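Local coordinates for odorant binding protein, antennal (Anopheles gambiae, PDB 3R1P) that probably binds and carries odorant molecules in the mosquito antenna, as a secreted all-helical member of the PBP/GOBP family, at residues 17-27 against 45-56. Residues are numbered along the deposited sequence; the frame is centred on the assembly and turned at random.
Sequences LHEICIAESGA and AAKCYIHCLFDK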
loop_
_atom_site.group_PDB
_atom_site.type_symbol
_atom_site.label_atom_id
_atom_site.label_comp_id
_atom_site.label_asym_id
_atom_site.label_seq_id
_atom_site.Cartn_x
_atom_site.Cartn_y
_atom_site.Cartn_z
ATOM N N LEU A 17 4.893 0.068 11.179
ATOM C CA LEU A 17 4.027 -0.532 10.165
ATOM C C LEU A 17 4.830 -1.264 9.077
ATOM O O LEU A 17 4.451 -2.362 8.681
ATOM C CB LEU A 17 3.168 0.603 9.562
ATOM C CG LEU A 17 1.774 0.297 9.023
ATOM C CD1 LEU A 17 0.805 -0.023 10.117
ATOM C CD2 LEU A 17 1.209 1.500 8.308
ATOM N N HIS A 18 5.956 -0.666 8.625
ATOM C CA HIS A 18 6.864 -1.198 7.600
ATOM C C HIS A 18 7.512 -2.548 7.970
ATOM O O HIS A 18 7.593 -3.443 7.120
ATOM C CB HIS A 18 7.946 -0.144 7.290
ATOM C CG HIS A 18 9.023 -0.611 6.362
ATOM N ND1 HIS A 18 8.790 -0.767 5.013
ATOM C CD2 HIS A 18 10.313 -0.917 6.624
ATOM C CE1 HIS A 18 9.936 -1.180 4.497
ATOM N NE2 HIS A 18 10.883 -1.275 5.428
ATOM N N GLU A 19 8.017 -2.667 9.221
ATOM C CA GLU A 19 8.689 -3.864 9.738
ATOM C C GLU A 19 7.788 -5.094 9.851
ATOM O O GLU A 19 8.228 -6.196 9.514
ATOM C CB GLU A 19 9.416 -3.562 11.059
ATOM C CG GLU A 19 10.638 -2.672 10.874
ATOM C CD GLU A 19 11.895 -3.013 11.658
ATOM O OE1 GLU A 19 11.871 -3.945 12.498
ATOM O OE2 GLU A 19 12.909 -2.310 11.448
ATOM N N ILE A 20 6.531 -4.909 10.282
ATOM C CA ILE A 20 5.566 -6.015 10.383
ATOM C C ILE A 20 5.203 -6.555 8.997
ATOM O O ILE A 20 5.212 -7.770 8.783
ATOM C CB ILE A 20 4.327 -5.621 11.224
ATOM C CG1 ILE A 20 4.711 -5.511 12.701
ATOM C CG2 ILE A 20 3.146 -6.603 11.039
ATOM C CD1 ILE A 20 3.966 -4.521 13.410
ATOM N N CYS A 21 4.925 -5.644 8.052
ATOM C CA CYS A 21 4.537 -6.025 6.704
ATOM C C CYS A 21 5.601 -6.636 5.821
ATOM O O CYS A 21 5.269 -7.441 4.949
ATOM C CB CYS A 21 3.731 -4.925 6.030
ATOM S SG CYS A 21 2.186 -4.565 6.899
ATOM N N ILE A 22 6.885 -6.352 6.120
ATOM C CA ILE A 22 8.018 -6.997 5.449
ATOM C C ILE A 22 7.999 -8.474 5.879
ATOM O O ILE A 22 8.123 -9.368 5.033
ATOM C CB ILE A 22 9.369 -6.309 5.829
ATOM C CG1 ILE A 22 9.640 -5.112 4.909
ATOM C CG2 ILE A 22 10.559 -7.305 5.823
ATOM C CD1 ILE A 22 11.092 -4.575 4.881
ATOM N N ALA A 23 7.829 -8.706 7.202
ATOM C CA ALA A 23 7.816 -10.029 7.831
ATOM C C ALA A 23 6.649 -10.891 7.361
ATOM O O ALA A 23 6.859 -12.057 7.025
ATOM C CB ALA A 23 7.801 -9.891 9.349
ATOM N N GLU A 24 5.431 -10.315 7.317
ATOM C CA GLU A 24 4.216 -11.011 6.887
ATOM C C GLU A 24 4.216 -11.389 5.400
ATOM O O GLU A 24 3.924 -12.538 5.059
ATOM C CB GLU A 24 2.969 -10.180 7.218
ATOM C CG GLU A 24 2.600 -10.205 8.688
ATOM C CD GLU A 24 1.152 -9.889 9.027
ATOM O OE1 GLU A 24 0.309 -9.825 8.102
ATOM O OE2 GLU A 24 0.862 -9.712 10.233
ATOM N N SER A 25 4.481 -10.406 4.517
ATOM C CA SER A 25 4.462 -10.634 3.078
ATOM C C SER A 25 5.639 -11.448 2.586
ATOM O O SER A 25 5.511 -12.169 1.597
ATOM C CB SER A 25 4.398 -9.307 2.331
ATOM O OG SER A 25 5.561 -8.521 2.547
ATOM N N GLY A 26 6.778 -11.309 3.255
ATOM C CA GLY A 26 8.009 -11.981 2.853
ATOM C C GLY A 26 8.665 -11.280 1.679
ATOM O O GLY A 26 9.300 -11.932 0.843
ATOM N N ALA A 27 8.493 -9.938 1.600
ATOM C CA ALA A 27 9.067 -9.085 0.555
ATOM C C ALA A 27 10.412 -8.522 1.012
ATOM O O ALA A 27 10.562 -8.097 2.166
ATOM C CB ALA A 27 8.116 -7.955 0.199
ATOM N N ALA A 45 5.296 -10.623 -3.839
ATOM C CA ALA A 45 5.514 -10.418 -2.406
ATOM C C ALA A 45 5.392 -8.947 -1.985
ATOM O O ALA A 45 5.004 -8.680 -0.841
ATOM C CB ALA A 45 6.878 -10.970 -2.006
ATOM N N ALA A 46 5.750 -7.995 -2.884
ATOM C CA ALA A 46 5.649 -6.562 -2.577
ATOM C C ALA A 46 4.192 -6.097 -2.637
ATOM O O ALA A 46 3.809 -5.186 -1.897
ATOM C CB ALA A 46 6.509 -5.749 -3.534
ATOM N N LYS A 47 3.387 -6.731 -3.516
ATOM C CA LYS A 47 1.942 -6.476 -3.660
ATOM C C LYS A 47 1.237 -6.895 -2.374
ATOM O O LYS A 47 0.311 -6.208 -1.944
ATOM C CB LYS A 47 1.355 -7.226 -4.863
ATOM C CG LYS A 47 1.869 -6.714 -6.203
ATOM C CD LYS A 47 1.229 -7.459 -7.339
ATOM C CE LYS A 47 1.643 -6.889 -8.670
ATOM N NZ LYS A 47 0.899 -7.533 -9.779
ATOM N N CYS A 48 1.721 -7.994 -1.726
ATOM C CA CYS A 48 1.199 -8.467 -0.442
ATOM C C CYS A 48 1.583 -7.541 0.698
ATOM O O CYS A 48 0.789 -7.385 1.632
ATOM C CB CYS A 48 1.595 -9.916 -0.171
ATOM S SG CYS A 48 0.829 -11.112 -1.294
ATOM N N TYR A 49 2.768 -6.867 0.599
ATOM C CA TYR A 49 3.220 -5.878 1.585
ATOM C C TYR A 49 2.191 -4.727 1.652
ATOM O O TYR A 49 1.847 -4.267 2.738
ATOM C CB TYR A 49 4.641 -5.359 1.222
ATOM C CG TYR A 49 5.061 -4.107 1.964
ATOM C CD1 TYR A 49 5.747 -4.184 3.172
ATOM C CD2 TYR A 49 4.794 -2.840 1.446
ATOM C CE1 TYR A 49 6.118 -3.032 3.870
ATOM C CE2 TYR A 49 5.179 -1.684 2.123
ATOM C CZ TYR A 49 5.838 -1.782 3.337
ATOM O OH TYR A 49 6.200 -0.635 4.006
ATOM N N ILE A 50 1.709 -4.279 0.478
ATOM C CA ILE A 50 0.706 -3.218 0.351
ATOM C C ILE A 50 -0.607 -3.657 1.018
ATOM O O ILE A 50 -1.175 -2.866 1.787
ATOM C CB ILE A 50 0.503 -2.778 -1.120
ATOM C CG1 ILE A 50 1.851 -2.360 -1.775
ATOM C CG2 ILE A 50 -0.549 -1.656 -1.194
ATOM C CD1 ILE A 50 1.808 -2.148 -3.326
ATOM N N HIS A 51 -1.068 -4.908 0.744
ATOM C CA HIS A 51 -2.286 -5.450 1.377
ATOM C C HIS A 51 -2.113 -5.421 2.886
ATOM O O HIS A 51 -3.018 -4.969 3.590
ATOM C CB HIS A 51 -2.644 -6.875 0.905
ATOM C CG HIS A 51 -3.702 -7.497 1.774
ATOM N ND1 HIS A 51 -3.379 -8.436 2.738
ATOM C CD2 HIS A 51 -5.007 -7.165 1.911
ATOM C CE1 HIS A 51 -4.512 -8.705 3.369
ATOM N NE2 HIS A 51 -5.520 -7.964 2.902
ATOM N N CYS A 52 -0.925 -5.858 3.374
ATOM C CA CYS A 52 -0.613 -5.848 4.792
ATOM C C CYS A 52 -0.782 -4.454 5.420
ATOM O O CYS A 52 -1.371 -4.355 6.495
ATOM C CB CYS A 52 0.774 -6.428 5.051
ATOM S SG CYS A 52 1.265 -6.382 6.788
ATOM N N LEU A 53 -0.290 -3.378 4.741
ATOM C CA LEU A 53 -0.417 -1.989 5.207
ATOM C C LEU A 53 -1.885 -1.571 5.364
ATOM O O LEU A 53 -2.226 -0.884 6.324
ATOM C CB LEU A 53 0.255 -1.010 4.229
ATOM C CG LEU A 53 1.771 -0.975 4.123
ATOM C CD1 LEU A 53 2.200 0.101 3.114
ATOM C CD2 LEU A 53 2.410 -0.675 5.465
ATOM N N PHE A 54 -2.738 -1.946 4.396
ATOM C CA PHE A 54 -4.169 -1.630 4.436
ATOM C C PHE A 54 -4.880 -2.406 5.548
ATOM O O PHE A 54 -5.699 -1.833 6.266
ATOM C CB PHE A 54 -4.819 -1.872 3.071
ATOM C CG PHE A 54 -4.390 -0.918 1.982
ATOM C CD1 PHE A 54 -4.289 -1.344 0.664
ATOM C CD2 PHE A 54 -4.119 0.418 2.268
ATOM C CE1 PHE A 54 -3.944 -0.449 -0.348
ATOM C CE2 PHE A 54 -3.753 1.305 1.259
ATOM C CZ PHE A 54 -3.663 0.865 -0.039
ATOM N N ASP A 55 -4.539 -3.686 5.702
ATOM C CA ASP A 55 -5.087 -4.544 6.754
ATOM C C ASP A 55 -4.727 -4.009 8.160
ATOM O O ASP A 55 -5.609 -3.949 9.009
ATOM C CB ASP A 55 -4.599 -5.993 6.570
ATOM C CG ASP A 55 -5.136 -6.940 7.623
ATOM O OD1 ASP A 55 -4.362 -7.324 8.523
ATOM O OD2 ASP A 55 -6.344 -7.256 7.575
ATOM N N LYS A 56 -3.458 -3.591 8.396
ATOM C CA LYS A 56 -3.025 -3.083 9.716
ATOM C C LYS A 56 -3.649 -1.759 10.111
ATOM O O LYS A 56 -3.900 -1.534 11.298
ATOM C CB LYS A 56 -1.494 -3.018 9.850
ATOM C CG LYS A 56 -0.801 -4.371 9.768
ATOM C CD LYS A 56 -1.097 -5.266 10.956
ATOM C CE LYS A 56 -0.697 -6.690 10.662
ATOM N NZ LYS A 56 -1.026 -7.592 11.795
#
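A disulfide staples two helices of the odorant-binding fold together here: Cys21 SG and Cys52 SG are joined at 2.0 Å with a chi3 of -74°. Segments 17-25 and 45-56 run at 132°, their axes 8.5 Å apart at closest. Cys21 sits as a knob among Tyr49, Cys52, Leu53 and Lys56, its CB 3.6 Å from Tyr49 CD1. With CG anti to the backbone N (chi1 166°), the Tyr49 ring lies among His18, Cys21, Ile22 and Ser25. Its hydroxyl meets the edge of the imidazole in plane, and a nearly straight hydrogen bond links Tyr49 OH to His18 ND1 at 2.8 Å; His18 NE2 is hydrogen-bonded to Glu29, and the two bonds together fix the imidazole's rotation. In this all-helical fold of the PBP/GOBP family a second disulfide, Cys48 to Cys100, ties the same helix 44-56 to helix 99-110. One residue before His18, Leu17 CG packs on Leu53 CD2 at 3.7 Å, and both leucines touch the bound palmitic acid. Ser25 OG donates a hydrogen bond to Cys21 O at 2.6 Å, while its CB rests against Ala45 O. Lys56 NZ and Glu24 OE2 form an exposed salt bridge at 3.2 Å, its hydrogen bond weak.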